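Local coordinates for BH0236 protein (Bacillus halodurans, PDB 5T7A), which probably binds beta-1,3-glucan through a family 56 carbohydrate-binding module and so assists hydrolysis of that polysaccharide, at residues A37-I42 with L96-T101; G44-I49 with E84-N89; I49-T54 with F100-L105; V60-K65 with Y74-R79. All blocks are in the same frame, centred on the assembly; numbering follows the deposited sequence.

How the interactions relate
All four contacts belong to one all-strand sandwich. Interactions 1 and 3 are buried and cross between its layers: strands 35-40 and 46-53 each pack side chains against strand 95-103, and F100 serves both. Aliphatic groups meet rings in interaction 1, whereas ring meets ring in interaction 3. Interactions 2 and 4 are in-sheet pairings held by backbone hydrogen bonds and are partly buried, with mostly apolar residues on the inner face and most of the charged ones on the other. In interaction 2 two glutamates share that outer face; in interaction 4 an aspartate and an arginine make a salt bridge there. I49 belongs to interactions 2 and 3, and R40, E84 and R79 join interactions 1, 2 and 4 by salt bridges.

Interaction 1 (A37-I42 with L96-T101); sequences AGIRGI and LEYSFT. With EDO (1,2-ethanediol), chain E.
I39 reaches across to Y98 with its CD1 methyl laid over one face of the tyrosine ring, 4.1 Å from the centroid and 28° off the ring normal, a CH-pi contact in which the two side chains run at a slant to each other. With CG1 beside the backbone N (chi1 -54°), I39 extends its longer branch toward strand 95-103, and the same CD1 also meets L96 CD2 at 3.9 Å. The Y98 ring stands up from its own strand, placing OH 3.4 Å from G38 CA. G38 suits this spot for a backbone reason too: at its angles a CB would jam against the carbonyl oxygen of A37. Further along, A37 CB approaches F100 CE2 at 3.6 Å, while the F100 ring lies at an edge of the Y98 ring, with CE2 in the plane of the tyrosine. The strand axes stay 9.0 Å apart and cross at 136°, so side chains alone span the gap, as between the layers of a beta-sandwich. Y116 and V47 also touch I39. What joins these strands here is therefore dispersion and CH-pi packing in a buried core, with no polar bond between the two segments.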
loop_
_atom_site.group_PDB
_atom_site.type_symbol
_atom_site.label_atom_id
_atom_site.label_comp_id
_atom_site.label_asym_id
_atom_site.label_seq_id
_atom_site.Cartn_x
_atom_site.Cartn_y
_atom_site.Cartn_z
ATOM N N ALA A 37 0.397 0.171 -7.678
ATOM C CA ALA A 37 0.093 0.116 -6.254
ATOM C C ALA A 37 -1.173 0.878 -5.977
ATOM O O ALA A 37 -1.539 1.768 -6.731
ATOM C CB ALA A 37 1.222 0.697 -5.405
ATOM N N GLY A 38 -1.877 0.537 -4.887
ATOM C CA GLY A 38 -3.099 1.254 -4.673
ATOM C C GLY A 38 -3.991 0.569 -3.655
ATOM O O GLY A 38 -3.535 -0.136 -2.750
ATOM N N ILE A 39 -5.290 0.824 -3.825
ATOM C CA ILE A 39 -6.332 0.311 -2.937
ATOM C C ILE A 39 -7.256 -0.613 -3.727
ATOM O O ILE A 39 -7.723 -0.237 -4.813
ATOM C CB ILE A 39 -7.132 1.444 -2.321
ATOM C CG1 ILE A 39 -6.207 2.457 -1.611
ATOM C CG2 ILE A 39 -8.177 0.898 -1.373
ATOM C CD1 ILE A 39 -5.325 1.973 -0.485
ATOM N N ARG A 40 -7.558 -1.799 -3.187
ATOM C CA ARG A 40 -8.485 -2.711 -3.795
ATOM C C ARG A 40 -9.281 -3.455 -2.684
ATOM O O ARG A 40 -9.079 -3.159 -1.502
ATOM C CB ARG A 40 -7.783 -3.679 -4.750
ATOM C CG ARG A 40 -6.856 -4.647 -4.073
ATOM C CD ARG A 40 -6.154 -5.478 -5.158
ATOM N NE ARG A 40 -5.265 -6.458 -4.618
ATOM C CZ ARG A 40 -4.244 -7.014 -5.231
ATOM N NH1 ARG A 40 -3.884 -6.660 -6.457
ATOM N NH2 ARG A 40 -3.520 -7.894 -4.614
ATOM N N GLY A 41 -10.194 -4.366 -3.069
ATOM C CA GLY A 41 -10.843 -5.143 -2.024
ATOM C C GLY A 41 -11.677 -4.294 -1.022
ATOM O O GLY A 41 -11.697 -4.615 0.165
ATOM N N ILE A 42 -12.357 -3.272 -1.508
ATOM C CA ILE A 42 -13.053 -2.348 -0.617
ATOM C C ILE A 42 -14.394 -2.995 -0.166
ATOM O O ILE A 42 -15.205 -3.438 -1.023
ATOM C CB ILE A 42 -13.273 -1.043 -1.314
ATOM C CG1 ILE A 42 -11.905 -0.380 -1.565
ATOM C CG2 ILE A 42 -14.172 -0.151 -0.475
ATOM C CD1 ILE A 42 -11.934 0.661 -2.647
ATOM N N LEU A 96 -6.779 7.813 4.213
ATOM C CA LEU A 96 -5.634 6.902 4.375
ATOM C C LEU A 96 -4.529 7.408 3.458
ATOM O O LEU A 96 -4.695 7.547 2.256
ATOM C CB LEU A 96 -6.069 5.476 4.005
ATOM C CG LEU A 96 -4.923 4.459 3.873
ATOM C CD1 LEU A 96 -4.362 4.137 5.232
ATOM C CD2 LEU A 96 -5.523 3.206 3.254
ATOM N N GLU A 97 -3.371 7.682 4.059
ATOM C CA GLU A 97 -2.182 8.046 3.292
ATOM C C GLU A 97 -1.199 6.896 3.423
ATOM O O GLU A 97 -1.046 6.330 4.496
ATOM C CB GLU A 97 -1.596 9.381 3.740
ATOM C CG GLU A 97 -2.432 10.574 3.187
ATOM C CD GLU A 97 -1.902 11.862 3.710
ATOM O OE1 GLU A 97 -2.152 12.113 4.911
ATOM O OE2 GLU A 97 -1.261 12.599 2.918
ATOM N N TYR A 98 -0.478 6.576 2.345
ATOM C CA TYR A 98 0.325 5.373 2.327
ATOM C C TYR A 98 1.464 5.539 1.354
ATOM O O TYR A 98 1.360 6.220 0.336
ATOM C CB TYR A 98 -0.495 4.139 1.970
ATOM C CG TYR A 98 -1.203 4.190 0.643
ATOM C CD1 TYR A 98 -2.420 4.868 0.506
ATOM C CD2 TYR A 98 -0.723 3.521 -0.470
ATOM C CE1 TYR A 98 -3.077 4.926 -0.685
ATOM C CE2 TYR A 98 -1.356 3.565 -1.653
ATOM C CZ TYR A 98 -2.524 4.241 -1.799
ATOM O OH TYR A 98 -3.154 4.270 -3.020
ATOM N N SER A 99 2.614 4.986 1.756
ATOM C CA SER A 99 3.819 4.977 0.905
ATOM C C SER A 99 4.483 3.644 1.067
ATOM O O SER A 99 4.090 2.866 1.959
ATOM C CB SER A 99 4.760 6.067 1.292
ATOM O OG SER A 99 5.100 5.966 2.675
ATOM N N PHE A 100 5.435 3.341 0.188
ATOM C CA PHE A 100 6.092 2.058 0.211
ATOM C C PHE A 100 7.589 2.161 0.243
ATOM O O PHE A 100 8.166 3.076 -0.362
ATOM C CB PHE A 100 5.703 1.225 -1.031
ATOM C CG PHE A 100 4.203 1.090 -1.207
ATOM C CD1 PHE A 100 3.506 0.077 -0.606
ATOM C CD2 PHE A 100 3.508 2.023 -1.991
ATOM C CE1 PHE A 100 2.112 -0.040 -0.791
ATOM C CE2 PHE A 100 2.176 1.911 -2.148
ATOM C CZ PHE A 100 1.446 0.900 -1.554
ATOM N N THR A 101 8.203 1.133 0.828
ATOM C CA THR A 101 9.632 0.923 0.650
ATOM C C THR A 101 9.729 -0.489 0.065
ATOM O O THR A 101 9.309 -1.440 0.723
ATOM C CB THR A 101 10.408 1.092 1.977
ATOM O OG1 THR A 101 10.306 2.443 2.441
ATOM C CG2 THR A 101 11.873 0.735 1.776
HETATM C C1 EDO E . 1.700 11.922 5.198
HETATM O O1 EDO E . 1.938 12.541 6.450
HETATM C C2 EDO E . 2.318 12.817 4.172
HETATM O O2 EDO E . 1.318 13.499 3.425
#

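Interaction 2 (G44-I49 with E84-N89); sequences GNEVTI and ERVVEN
V47 and V87 form an antiparallel hydrogen-bonded pair within one sheet of the beta-sandwich. V87 N donates to V47 O at 2.9 Å, almost in line with the carbonyl, and V47 N returns a bond to V87 O. I49 and R85 make the next hydrogen-bonded pair, beyond the non-hydrogen-bonded T48-V86. On the inner face V87 CG2 meets I49 CD1 at 3.8 Å, and L64 packs on both residues. On the other face V86 CG2 touches T48 OG1, while V86 CG1 lies 3.6 Å from E46 CD. E46 gets there with CG between the backbone N and the carbonyl carbon (chi1 75°) and the chain extended beyond. With an alanine in place of E46, V86 CG1 would probably lose the carboxylate's cover and keep only CB beside it. E46 OE1 lies 4.6 Å from E88 OE2, a like charge. E84 OE2 is shared by salt bridges to R40 and R79. Where the strands end, N89 N donates to N45 O at 2.9 Å, from well above the carbonyl plane.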
loop_
_atom_site.group_PDB
_atom_site.type_symbol
_atom_site.label_atom_id
_atom_site.label_comp_id
_atom_site.label_asym_id
_atom_site.label_seq_id
_atom_site.Cartn_x
_atom_site.Cartn_y
_atom_site.Cartn_z
ATOM N N GLY A 44 -17.283 -2.991 3.487
ATOM C CA GLY A 44 -17.683 -2.065 4.514
ATOM C C GLY A 44 -16.711 -1.972 5.667
ATOM O O GLY A 44 -16.716 -0.982 6.346
ATOM N N ASN A 45 -15.923 -3.007 5.940
ATOM C CA ASN A 45 -15.058 -2.995 7.124
ATOM C C ASN A 45 -13.587 -3.093 6.798
ATOM O O ASN A 45 -12.763 -3.334 7.713
ATOM C CB ASN A 45 -15.499 -4.064 8.109
ATOM C CG ASN A 45 -15.290 -5.507 7.627
ATOM O OD1 ASN A 45 -14.516 -5.822 6.704
ATOM N ND2 ASN A 45 -15.967 -6.429 8.319
ATOM N N GLU A 46 -13.233 -3.052 5.499
ATOM C CA GLU A 46 -11.783 -3.168 5.185
ATOM C C GLU A 46 -11.485 -2.710 3.786
ATOM O O GLU A 46 -12.352 -2.609 2.944
ATOM C CB GLU A 46 -11.227 -4.553 5.366
ATOM C CG GLU A 46 -11.577 -5.557 4.338
ATOM C CD GLU A 46 -10.932 -6.924 4.552
ATOM O OE1 GLU A 46 -10.976 -7.464 5.666
ATOM O OE2 GLU A 46 -10.387 -7.480 3.577
ATOM N N VAL A 47 -10.215 -2.344 3.575
ATOM C CA VAL A 47 -9.671 -2.152 2.213
ATOM C C VAL A 47 -8.372 -2.855 2.221
ATOM O O VAL A 47 -7.757 -3.108 3.302
ATOM C CB VAL A 47 -9.459 -0.668 1.796
ATOM C CG1 VAL A 47 -10.743 0.154 2.022
ATOM C CG2 VAL A 47 -8.328 -0.014 2.561
ATOM N N THR A 48 -7.850 -3.157 1.013
ATOM C CA THR A 48 -6.522 -3.753 0.899
ATOM C C THR A 48 -5.595 -2.810 0.173
ATOM O O THR A 48 -5.870 -2.404 -0.938
ATOM C CB THR A 48 -6.553 -5.102 0.184
ATOM O OG1 THR A 48 -7.295 -6.033 1.013
ATOM C CG2 THR A 48 -5.126 -5.631 -0.030
ATOM N N ILE A 49 -4.490 -2.460 0.816
ATOM C CA ILE A 49 -3.384 -1.766 0.100
ATOM C C ILE A 49 -2.606 -2.823 -0.623
ATOM O O ILE A 49 -2.169 -3.835 -0.011
ATOM C CB ILE A 49 -2.424 -1.034 1.050
ATOM C CG1 ILE A 49 -3.187 0.009 1.902
ATOM C CG2 ILE A 49 -1.342 -0.301 0.258
ATOM C CD1 ILE A 49 -2.375 0.601 3.027
ATOM N N GLU A 84 0.455 -7.252 -0.005
ATOM C CA GLU A 84 -0.821 -6.727 0.506
ATOM C C GLU A 84 -0.751 -6.356 1.962
ATOM O O GLU A 84 0.015 -6.982 2.735
ATOM C CB GLU A 84 -1.908 -7.781 0.399
ATOM C CG GLU A 84 -2.204 -8.100 -1.036
ATOM C CD GLU A 84 -3.245 -9.208 -1.243
ATOM O OE1 GLU A 84 -3.159 -10.272 -0.526
ATOM O OE2 GLU A 84 -4.076 -9.041 -2.186
ATOM N N ARG A 85 -1.548 -5.357 2.325
ATOM C CA ARG A 85 -1.814 -5.027 3.721
ATOM C C ARG A 85 -3.307 -4.642 3.805
ATOM O O ARG A 85 -3.742 -3.672 3.211
ATOM C CB ARG A 85 -0.922 -3.922 4.231
ATOM C CG ARG A 85 -1.283 -3.416 5.612
ATOM C CD ARG A 85 -0.835 -4.324 6.688
ATOM N NE ARG A 85 -1.405 -3.859 7.972
ATOM C CZ ARG A 85 -1.199 -4.544 9.083
ATOM N NH1 ARG A 85 -0.414 -5.611 9.050
ATOM N NH2 ARG A 85 -1.776 -4.129 10.212
ATOM N N VAL A 86 -4.034 -5.338 4.663
ATOM C CA VAL A 86 -5.444 -5.030 4.938
ATOM C C VAL A 86 -5.516 -3.948 6.016
ATOM O O VAL A 86 -4.831 -4.016 7.044
ATOM C CB VAL A 86 -6.217 -6.331 5.341
ATOM C CG1 VAL A 86 -7.658 -6.013 5.719
ATOM C CG2 VAL A 86 -6.228 -7.346 4.221
ATOM N N VAL A 87 -6.287 -2.923 5.758
ATOM C CA VAL A 87 -6.540 -1.864 6.703
ATOM C C VAL A 87 -7.998 -1.988 7.082
ATOM O O VAL A 87 -8.899 -1.879 6.234
ATOM C CB VAL A 87 -6.290 -0.497 6.114
ATOM C CG1 VAL A 87 -6.600 0.588 7.136
ATOM C CG2 VAL A 87 -4.843 -0.409 5.697
ATOM N N GLU A 88 -8.200 -2.280 8.375
ATOM C CA GLU A 88 -9.582 -2.546 8.864
ATOM C C GLU A 88 -10.212 -1.339 9.490
ATOM O O GLU A 88 -9.544 -0.424 9.990
ATOM C CB GLU A 88 -9.595 -3.715 9.863
ATOM C CG GLU A 88 -9.031 -5.003 9.323
ATOM C CD GLU A 88 -9.172 -6.129 10.299
ATOM O OE1 GLU A 88 -8.383 -6.167 11.262
ATOM O OE2 GLU A 88 -10.099 -6.939 10.107
ATOM N N ASN A 89 -11.530 -1.275 9.371
ATOM C CA ASN A 89 -12.365 -0.280 10.033
ATOM C C ASN A 89 -12.241 1.173 9.706
ATOM O O ASN A 89 -12.527 2.012 10.555
ATOM C CB ASN A 89 -12.360 -0.545 11.550
ATOM C CG ASN A 89 -12.822 -1.936 11.853
ATOM O OD1 ASN A 89 -12.151 -2.695 12.565
ATOM N ND2 ASN A 89 -13.948 -2.330 11.214
HETATM O O HOH W 1 -15.662 -0.850 9.649
#

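Interaction 3 (I49-T54 with F100-L105); sequences IFFAPT and FTYEKL. With EDO (1,2-ethanediol), chain C.
Over one face of the F100 ring sits F51 CD1, 3.4 Å above the plane and off toward the rim; at the edge of F100, near its plane, I49 CG2 comes to 3.5 Å from CZ. F51 CZ lies over one face of Y102, 3.5 Å from Y102 CD1. The F51 plane is inclined 46° to F100 and 38° to Y102. F51 holds CG opposite the backbone N (chi1 -174°), which carries its ring across the sandwich and between the two aromatics of strand 95-103. Y35 stacks on F51, V60 touches F51 and Y102, and the Y102 hydroxyl is hydrogen-bonded to D34. With a leucine in place of F100, the flat surface under F51 CD1 would be lost and I49 CG2 would probably be left with a gap beside it. The cluster binds the two strands by ring-to-ring and methyl-to-ring dispersion alone, so its hold depends on close fit rather than on bond direction.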
loop_
_atom_site.group_PDB
_atom_site.type_symbol
_atom_site.label_atom_id
_atom_site.label_comp_id
_atom_site.label_asym_id
_atom_site.label_seq_id
_atom_site.Cartn_x
_atom_site.Cartn_y
_atom_site.Cartn_z
ATOM N N ILE A 49 -4.490 -2.460 0.816
ATOM C CA ILE A 49 -3.384 -1.766 0.100
ATOM C C ILE A 49 -2.606 -2.823 -0.623
ATOM O O ILE A 49 -2.169 -3.835 -0.011
ATOM C CB ILE A 49 -2.424 -1.034 1.050
ATOM C CG1 ILE A 49 -3.187 0.009 1.902
ATOM C CG2 ILE A 49 -1.342 -0.301 0.258
ATOM C CD1 ILE A 49 -2.375 0.601 3.027
ATOM N N PHE A 50 -2.378 -2.607 -1.928
ATOM C CA PHE A 50 -1.633 -3.589 -2.703
ATOM C C PHE A 50 -0.455 -2.916 -3.371
ATOM O O PHE A 50 -0.475 -1.748 -3.698
ATOM C CB PHE A 50 -2.464 -4.297 -3.739
ATOM C CG PHE A 50 -2.822 -3.458 -4.950
ATOM C CD1 PHE A 50 -3.907 -2.585 -4.896
ATOM C CD2 PHE A 50 -2.071 -3.511 -6.115
ATOM C CE1 PHE A 50 -4.267 -1.840 -6.013
ATOM C CE2 PHE A 50 -2.393 -2.738 -7.244
ATOM C CZ PHE A 50 -3.500 -1.912 -7.205
ATOM N N PHE A 51 0.548 -3.727 -3.629
ATOM C CA PHE A 51 1.797 -3.303 -4.323
ATOM C C PHE A 51 2.254 -4.462 -5.212
ATOM O O PHE A 51 2.524 -5.570 -4.734
ATOM C CB PHE A 51 2.856 -2.950 -3.281
ATOM C CG PHE A 51 4.138 -2.355 -3.868
ATOM C CD1 PHE A 51 4.261 -0.981 -4.000
ATOM C CD2 PHE A 51 5.164 -3.179 -4.324
ATOM C CE1 PHE A 51 5.396 -0.399 -4.551
ATOM C CE2 PHE A 51 6.270 -2.617 -4.856
ATOM C CZ PHE A 51 6.392 -1.262 -4.996
ATOM N N ALA A 52 2.236 -4.246 -6.515
ATOM C CA ALA A 52 2.483 -5.301 -7.509
ATOM C C ALA A 52 3.694 -4.874 -8.335
ATOM O O ALA A 52 3.584 -4.161 -9.349
ATOM C CB ALA A 52 1.236 -5.484 -8.391
ATOM N N PRO A 53 4.892 -5.295 -7.917
ATOM C CA PRO A 53 6.079 -4.818 -8.590
ATOM C C PRO A 53 6.303 -5.518 -9.907
ATOM O O PRO A 53 5.897 -6.645 -10.104
ATOM C CB PRO A 53 7.208 -5.108 -7.591
ATOM C CG PRO A 53 6.698 -6.387 -6.953
ATOM C CD PRO A 53 5.220 -6.166 -6.765
ATOM N N THR A 54 6.920 -4.823 -10.840
ATOM C CA THR A 54 7.284 -5.393 -12.138
ATOM C C THR A 54 8.459 -6.299 -12.116
ATOM O O THR A 54 8.614 -7.141 -12.986
ATOM C CB THR A 54 7.502 -4.265 -13.165
ATOM O OG1 THR A 54 8.403 -3.293 -12.636
ATOM C CG2 THR A 54 6.171 -3.619 -13.517
ATOM N N PHE A 100 5.435 3.341 0.188
ATOM C CA PHE A 100 6.092 2.058 0.211
ATOM C C PHE A 100 7.589 2.161 0.243
ATOM O O PHE A 100 8.166 3.076 -0.362
ATOM C CB PHE A 100 5.703 1.225 -1.031
ATOM C CG PHE A 100 4.203 1.090 -1.207
ATOM C CD1 PHE A 100 3.506 0.077 -0.606
ATOM C CD2 PHE A 100 3.508 2.023 -1.991
ATOM C CE1 PHE A 100 2.112 -0.040 -0.791
ATOM C CE2 PHE A 100 2.176 1.911 -2.148
ATOM C CZ PHE A 100 1.446 0.900 -1.554
ATOM N N THR A 101 8.203 1.133 0.828
ATOM C CA THR A 101 9.632 0.923 0.650
ATOM C C THR A 101 9.729 -0.489 0.065
ATOM O O THR A 101 9.309 -1.440 0.723
ATOM C CB THR A 101 10.408 1.092 1.977
ATOM O OG1 THR A 101 10.306 2.443 2.441
ATOM C CG2 THR A 101 11.873 0.735 1.776
ATOM N N TYR A 102 10.308 -0.594 -1.131
ATOM C CA TYR A 102 10.384 -1.848 -1.834
ATOM C C TYR A 102 11.782 -2.177 -2.256
ATOM O O TYR A 102 12.557 -1.339 -2.632
ATOM C CB TYR A 102 9.497 -1.846 -3.079
ATOM C CG TYR A 102 9.782 -0.830 -4.095
ATOM C CD1 TYR A 102 9.302 0.464 -4.003
ATOM C CD2 TYR A 102 10.500 -1.189 -5.269
ATOM C CE1 TYR A 102 9.579 1.386 -5.017
ATOM C CE2 TYR A 102 10.758 -0.284 -6.260
ATOM C CZ TYR A 102 10.283 1.010 -6.165
ATOM O OH TYR A 102 10.537 1.930 -7.139
ATOM N N GLU A 103 12.093 -3.452 -2.174
ATOM C CA GLU A 103 13.409 -3.922 -2.607
ATOM C C GLU A 103 13.322 -4.198 -4.137
ATOM O O GLU A 103 12.279 -4.650 -4.677
ATOM C CB GLU A 103 13.717 -5.179 -1.863
ATOM C CG GLU A 103 15.129 -5.714 -2.064
ATOM C CD GLU A 103 15.257 -6.679 -3.207
ATOM O OE1 GLU A 103 14.259 -7.162 -3.793
ATOM O OE2 GLU A 103 16.445 -6.974 -3.543
ATOM N N LYS A 104 14.411 -3.959 -4.841
ATOM C CA LYS A 104 14.475 -4.319 -6.265
ATOM C C LYS A 104 15.927 -4.602 -6.617
ATOM O O LYS A 104 16.714 -3.696 -6.701
ATOM C CB LYS A 104 13.945 -3.181 -7.160
ATOM C CG LYS A 104 13.986 -3.493 -8.674
ATOM C CD LYS A 104 13.311 -2.460 -9.571
ATOM C CE LYS A 104 14.206 -1.230 -9.727
ATOM N NZ LYS A 104 14.090 -0.561 -11.035
ATOM N N LEU A 105 16.261 -5.867 -6.809
ATOM C CA LEU A 105 17.620 -6.236 -7.337
ATOM C C LEU A 105 18.759 -5.768 -6.391
ATOM O O LEU A 105 19.857 -5.452 -6.851
ATOM C CB LEU A 105 17.825 -5.702 -8.760
ATOM C CG LEU A 105 16.810 -6.276 -9.739
ATOM C CD1 LEU A 105 16.947 -5.582 -11.090
ATOM C CD2 LEU A 105 16.836 -7.782 -9.860
HETATM C C1 EDO C . 14.535 2.499 -8.823
HETATM O O1 EDO C . 13.678 2.292 -10.009
HETATM C C2 EDO C . 15.276 3.783 -9.059
HETATM O O2 EDO C . 16.240 3.584 -10.053
#

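Interaction 4 (V60-K65 with Y74-R79); sequences VDVHLK and YRMTER. With EDO (1,2-ethanediol), chain E.
M76 packs against V60 and V62: its SD lies 3.6 Å from V60 CG1, and its CG lies 3.8 Å from V62 CG1, the methionine running at about a right angle to V62. V62 CG1 touches Y74 CB, and L64 CD2 comes to the ring's edge, 3.9 Å from Y74 CE2. In the hairpin backbone V62 and Y74 are an antiparallel hydrogen-bonded pair, V62 N to Y74 O 2.8 Å, and M76 N donates to V60 O. D61 and R75, the next pair, turn to the other face and meet in a salt bridge: R75 NE to D61 OD1 is 2.7 Å, taken on the syn side of the carboxylate, with the two planes only 15° apart. Bends at chi2 and chi3 (67° and 57°) fold the arginine back over V60 O to get there. A water accepts from R75 NH2 and donates to D61 OD2, closing a ring. Strand 60-66 also bonds strand 95-103, D61 with T101 and H63 with S99. Beyond the break at M76, T77 is hydrogen-bonded through its backbone to E84 of strand 82-88, and F51 and F100 of strands 46-53 and 95-103 pack on M76.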
loop_
_atom_site.group_PDB
_atom_site.type_symbol
_atom_site.label_atom_id
_atom_site.label_comp_id
_atom_site.label_asym_id
_atom_site.label_seq_id
_atom_site.Cartn_x
_atom_site.Cartn_y
_atom_site.Cartn_z
ATOM N N VAL A 60 8.555 -5.909 0.758
ATOM C CA VAL A 60 7.958 -4.539 0.599
ATOM C C VAL A 60 7.342 -4.177 1.945
ATOM O O VAL A 60 6.621 -4.966 2.522
ATOM C CB VAL A 60 6.842 -4.554 -0.464
ATOM C CG1 VAL A 60 6.294 -3.180 -0.610
ATOM C CG2 VAL A 60 7.386 -5.042 -1.788
ATOM N N ASP A 61 7.689 -2.985 2.442
ATOM C CA ASP A 61 7.057 -2.367 3.607
ATOM C C ASP A 61 6.073 -1.285 3.165
ATOM O O ASP A 61 6.292 -0.612 2.151
ATOM C CB ASP A 61 8.061 -1.714 4.493
ATOM C CG ASP A 61 9.050 -2.704 5.111
ATOM O OD1 ASP A 61 8.719 -3.879 5.243
ATOM O OD2 ASP A 61 10.187 -2.279 5.436
ATOM N N VAL A 62 4.982 -1.152 3.927
ATOM C CA VAL A 62 4.080 -0.055 3.763
ATOM C C VAL A 62 4.108 0.850 4.965
ATOM O O VAL A 62 4.255 0.367 6.109
ATOM C CB VAL A 62 2.645 -0.549 3.444
ATOM C CG1 VAL A 62 2.033 -1.371 4.575
ATOM C CG2 VAL A 62 1.752 0.600 3.056
ATOM N N HIS A 63 4.021 2.138 4.708
ATOM C CA HIS A 63 4.011 3.233 5.739
ATOM C C HIS A 63 2.635 3.861 5.604
ATOM O O HIS A 63 2.216 4.168 4.483
ATOM C CB HIS A 63 5.081 4.260 5.420
ATOM C CG HIS A 63 6.396 3.648 5.062
ATOM N ND1 HIS A 63 7.145 2.899 5.962
ATOM C CD2 HIS A 63 7.045 3.563 3.891
ATOM C CE1 HIS A 63 8.207 2.411 5.352
ATOM N NE2 HIS A 63 8.185 2.807 4.099
ATOM N N LEU A 64 1.859 3.958 6.710
ATOM C CA LEU A 64 0.497 4.493 6.570
ATOM C C LEU A 64 0.123 5.393 7.708
ATOM O O LEU A 64 0.660 5.281 8.821
ATOM C CB LEU A 64 -0.506 3.387 6.307
ATOM C CG LEU A 64 -0.706 2.315 7.377
ATOM C CD1 LEU A 64 -1.698 2.855 8.387
ATOM C CD2 LEU A 64 -1.181 0.991 6.745
ATOM N N LYS A 65 -0.799 6.288 7.400
ATOM C CA LYS A 65 -1.435 7.115 8.436
ATOM C C LYS A 65 -2.871 7.280 8.090
ATOM O O LYS A 65 -3.243 7.387 6.925
ATOM C CB LYS A 65 -0.858 8.518 8.383
ATOM C CG LYS A 65 0.586 8.691 8.665
ATOM C CD LYS A 65 1.002 10.089 8.179
ATOM C CE LYS A 65 2.439 10.300 8.513
ATOM N NZ LYS A 65 2.813 11.740 8.547
ATOM N N TYR A 74 4.566 -1.451 8.333
ATOM C CA TYR A 74 4.285 -2.867 8.332
ATOM C C TYR A 74 5.001 -3.528 7.168
ATOM O O TYR A 74 5.094 -2.960 6.071
ATOM C CB TYR A 74 2.813 -3.187 8.188
ATOM C CG TYR A 74 1.894 -2.582 9.203
ATOM C CD1 TYR A 74 1.736 -3.165 10.464
ATOM C CD2 TYR A 74 1.235 -1.390 8.972
ATOM C CE1 TYR A 74 0.907 -2.593 11.410
ATOM C CE2 TYR A 74 0.359 -0.843 9.878
ATOM C CZ TYR A 74 0.171 -1.453 11.119
ATOM O OH TYR A 74 -0.625 -0.872 12.095
ATOM N N ARG A 75 5.515 -4.729 7.400
ATOM C CA ARG A 75 5.935 -5.606 6.313
ATOM C C ARG A 75 4.686 -6.132 5.674
ATOM O O ARG A 75 3.844 -6.753 6.363
ATOM C CB ARG A 75 6.878 -6.716 6.851
ATOM C CG ARG A 75 7.281 -7.753 5.819
ATOM C CD ARG A 75 8.153 -7.187 4.729
ATOM N NE ARG A 75 9.385 -6.542 5.190
ATOM C CZ ARG A 75 10.477 -7.204 5.583
ATOM N NH1 ARG A 75 10.529 -8.499 5.520
ATOM N NH2 ARG A 75 11.517 -6.549 6.002
ATOM N N MET A 76 4.538 -5.937 4.371
ATOM C CA MET A 76 3.416 -6.434 3.632
ATOM C C MET A 76 3.526 -7.947 3.514
ATOM O O MET A 76 4.626 -8.541 3.672
ATOM C CB MET A 76 3.328 -5.717 2.266
ATOM C CG MET A 76 3.229 -4.206 2.415
ATOM S SD MET A 76 2.943 -3.411 0.771
ATOM C CE MET A 76 1.196 -3.568 0.588
ATOM N N THR A 77 2.400 -8.558 3.206
ATOM C CA THR A 77 2.305 -9.993 2.959
ATOM C C THR A 77 2.382 -10.306 1.501
ATOM O O THR A 77 1.632 -9.756 0.714
ATOM C CB THR A 77 1.028 -10.544 3.529
ATOM O OG1 THR A 77 1.003 -10.246 4.947
ATOM C CG2 THR A 77 1.011 -12.090 3.330
ATOM N N GLU A 78 3.260 -11.227 1.121
ATOM C CA GLU A 78 3.431 -11.613 -0.274
ATOM C C GLU A 78 2.446 -12.673 -0.669
ATOM O O GLU A 78 2.269 -13.649 0.051
ATOM C CB GLU A 78 4.849 -12.147 -0.521
ATOM C CG GLU A 78 5.284 -12.287 -1.986
ATOM C CD GLU A 78 4.968 -13.630 -2.631
ATOM O OE1 GLU A 78 4.603 -14.594 -1.905
ATOM O OE2 GLU A 78 5.097 -13.729 -3.870
ATOM N N ARG A 79 1.851 -12.520 -1.843
ATOM C CA ARG A 79 0.990 -13.533 -2.367
ATOM C C ARG A 79 1.079 -13.469 -3.898
ATOM O O ARG A 79 0.712 -12.466 -4.472
ATOM C CB ARG A 79 -0.452 -13.262 -1.914
ATOM C CG ARG A 79 -1.488 -14.315 -2.305
ATOM C CD ARG A 79 -2.871 -14.101 -1.681
ATOM N NE ARG A 79 -3.520 -12.816 -2.049
ATOM C CZ ARG A 79 -4.190 -12.571 -3.187
ATOM N NH1 ARG A 79 -4.358 -13.514 -4.130
ATOM N NH2 ARG A 79 -4.726 -11.371 -3.387
HETATM C C1 EDO E . 1.700 11.922 5.198
HETATM O O1 EDO E . 1.938 12.541 6.450
HETATM C C2 EDO E . 2.318 12.817 4.172
HETATM O O2 EDO E . 1.318 13.499 3.425
HETATM O O HOH W 2 12.166 -3.781 6.114
#